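Local coordinates for signal recognition particle receptor FtsY (Sulfolobus acidocaldarius, PDB 5L3S), which belongs to the SRP-type GTPase family of P-loop proteins and serves as the receptor, or docking protein, for the signal recognition particle, at residues P101-F106 with V187-A192. Sequence-based numbering, arbitrary orientation.
Sequences PFVIIF and VLIDTA
Ile104 and Leu188 lie side by side on one face of two adjacent parallel strands, 102-106 and 187-191, whose short axes are inclined at 19°. Parallel pairing is established by the bond sequence: Val187 N donates to Phe102 O, Ile104 N to Val187 O, Ile189 N to Ile104 O and Phe106 N to Ile189 O. The second of these is almost straight, 177° at the hydrogen, whereas the last is longer, 3.2 Å from Phe106 N to Ile189 O. Beyond it the pairing passes to a side chain: Thr191 OG1 gives its hydrogen to Phe106 O over 2.8 Å, in the carbonyl plane and on a lone pair. That hydroxyl sits between its own backbone N and carbonyl carbon (chi1 67°), which leaves CG2 to meet Ile105 CD1.

Ile189 can be followed outward. Its CB lies 3.9 Å from Ile105 CG1, and CG2 continues along the same neighbour to Ile105 CD1. The other branch starts with CG1 beside Ile104 O and, extended at chi2, carries CD1 to 3.6 Å from Val103 CG1. One side chain thus touches the side chains of Val103 and Ile105 and the carbonyl oxygen of the Ile104 between them. Leu188 also bridges two side chains, on the reverse face, where CD2 lies 3.7 Å from Ile104 CB and equally close to Phe106 CE1, meeting that ring at its edge.

Helix 168-181 packs over the Val103 and Val187 face; helix 114-127 covers Phe106 and Leu188 on the other. Strand 216-222 flanks 102-106 on the side away from 187-191, and strand 132-137 borders 187-191 on its other side, so the pair is interior to the parallel part of the sheet of this P-loop GTPase domain. Near the end of segment 187-192, Asp190, hydrogen-bonded through OD2 to Thr115 OG1, brings its side chain to about 4 Å from the bound magnesium ion.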
loop_
_atom_site.group_PDB
_atom_site.type_symbol
_atom_site.label_atom_id
_atom_site.label_comp_id
_atom_site.label_asym_id
_atom_site.label_seq_id
_atom_site.Cartn_x
_atom_site.Cartn_y
_atom_site.Cartn_z
ATOM N N PRO B 101 15.225 -12.018 -26.674
ATOM C CA PRO B 101 14.114 -12.313 -25.766
ATOM C C PRO B 101 13.011 -11.271 -25.867
ATOM O O PRO B 101 13.239 -10.195 -26.414
ATOM C CB PRO B 101 14.772 -12.191 -24.393
ATOM C CG PRO B 101 15.792 -11.106 -24.597
ATOM C CD PRO B 101 16.304 -11.268 -26.005
ATOM N N PHE B 102 11.832 -11.603 -25.349
ATOM C CA PHE B 102 10.788 -10.617 -25.109
ATOM C C PHE B 102 11.123 -10.003 -23.753
ATOM O O PHE B 102 11.239 -10.718 -22.769
ATOM C CB PHE B 102 9.422 -11.316 -25.074
ATOM C CG PHE B 102 8.248 -10.377 -25.002
ATOM C CD1 PHE B 102 7.853 -9.817 -23.787
ATOM C CD2 PHE B 102 7.508 -10.098 -26.142
ATOM C CE1 PHE B 102 6.762 -8.963 -23.724
ATOM C CE2 PHE B 102 6.421 -9.251 -26.088
ATOM C CZ PHE B 102 6.042 -8.682 -24.878
ATOM N N VAL B 103 11.307 -8.687 -23.711
ATOM C CA VAL B 103 11.807 -8.014 -22.520
ATOM C C VAL B 103 10.705 -7.276 -21.773
ATOM O O VAL B 103 10.022 -6.425 -22.339
ATOM C CB VAL B 103 12.928 -7.016 -22.874
ATOM C CG1 VAL B 103 13.381 -6.259 -21.634
ATOM C CG2 VAL B 103 14.109 -7.753 -23.530
ATOM N N ILE B 104 10.544 -7.618 -20.501
ATOM C CA ILE B 104 9.531 -7.004 -19.653
ATOM C C ILE B 104 10.210 -6.323 -18.474
ATOM O O ILE B 104 11.110 -6.902 -17.860
ATOM C CB ILE B 104 8.584 -8.075 -19.093
ATOM C CG1 ILE B 104 8.052 -8.955 -20.234
ATOM C CG2 ILE B 104 7.447 -7.426 -18.280
ATOM C CD1 ILE B 104 7.087 -10.027 -19.776
ATOM N N ILE B 105 9.778 -5.106 -18.154
ATOM C CA ILE B 105 10.308 -4.408 -16.985
ATOM C C ILE B 105 9.160 -4.146 -16.020
ATOM O O ILE B 105 7.999 -3.983 -16.447
ATOM C CB ILE B 105 11.050 -3.099 -17.378
ATOM C CG1 ILE B 105 11.820 -2.500 -16.180
ATOM C CG2 ILE B 105 10.084 -2.103 -17.994
ATOM C CD1 ILE B 105 12.855 -1.437 -16.595
ATOM N N PHE B 106 9.490 -4.146 -14.730
ATOM C CA PHE B 106 8.519 -3.960 -13.648
ATOM C C PHE B 106 8.994 -2.774 -12.819
ATOM O O PHE B 106 10.178 -2.705 -12.460
ATOM C CB PHE B 106 8.477 -5.216 -12.758
ATOM C CG PHE B 106 8.042 -6.465 -13.479
ATOM C CD1 PHE B 106 8.904 -7.123 -14.351
ATOM C CD2 PHE B 106 6.778 -6.992 -13.278
ATOM C CE1 PHE B 106 8.505 -8.271 -15.014
ATOM C CE2 PHE B 106 6.365 -8.141 -13.943
ATOM C CZ PHE B 106 7.226 -8.783 -14.811
ATOM N N VAL B 187 13.122 -11.986 -20.837
ATOM C CA VAL B 187 13.870 -11.362 -19.752
ATOM C C VAL B 187 12.935 -10.514 -18.880
ATOM O O VAL B 187 12.165 -9.705 -19.401
ATOM C CB VAL B 187 14.990 -10.456 -20.289
ATOM C CG1 VAL B 187 15.653 -9.655 -19.130
ATOM C CG2 VAL B 187 16.003 -11.280 -21.043
ATOM N N LEU B 188 13.011 -10.702 -17.560
ATOM C CA LEU B 188 12.218 -9.914 -16.609
ATOM C C LEU B 188 13.153 -9.039 -15.807
ATOM O O LEU B 188 14.033 -9.551 -15.136
ATOM C CB LEU B 188 11.460 -10.837 -15.644
ATOM C CG LEU B 188 10.570 -11.857 -16.343
ATOM C CD1 LEU B 188 9.875 -12.734 -15.328
ATOM C CD2 LEU B 188 9.559 -11.123 -17.180
ATOM N N ILE B 189 12.946 -7.725 -15.862
ATOM C CA ILE B 189 13.820 -6.776 -15.189
ATOM C C ILE B 189 13.203 -6.264 -13.888
ATOM O O ILE B 189 12.143 -5.641 -13.905
ATOM C CB ILE B 189 14.145 -5.589 -16.121
ATOM C CG1 ILE B 189 14.778 -6.130 -17.422
ATOM C CG2 ILE B 189 15.076 -4.599 -15.418
ATOM C CD1 ILE B 189 14.926 -5.104 -18.536
ATOM N N ASP B 190 13.856 -6.558 -12.766
ATOM C CA ASP B 190 13.428 -6.017 -11.471
ATOM C C ASP B 190 14.063 -4.650 -11.316
ATOM O O ASP B 190 15.192 -4.445 -11.755
ATOM C CB ASP B 190 13.875 -6.950 -10.329
ATOM C CG ASP B 190 13.083 -6.725 -9.018
ATOM O OD1 ASP B 190 12.136 -5.910 -9.015
ATOM O OD2 ASP B 190 13.403 -7.392 -8.010
ATOM N N THR B 191 13.359 -3.710 -10.683
ATOM C CA THR B 191 13.929 -2.393 -10.437
ATOM C C THR B 191 13.668 -1.995 -8.994
ATOM O O THR B 191 12.734 -2.500 -8.356
ATOM C CB THR B 191 13.335 -1.288 -11.382
ATOM O OG1 THR B 191 11.949 -1.070 -11.080
ATOM C CG2 THR B 191 13.486 -1.663 -12.844
ATOM N N ALA B 192 14.506 -1.111 -8.464
ATOM C CA ALA B 192 14.277 -0.618 -7.104
ATOM C C ALA B 192 12.970 0.172 -6.976
ATOM O O ALA B 192 12.496 0.792 -7.930
ATOM C CB ALA B 192 15.447 0.226 -6.636
#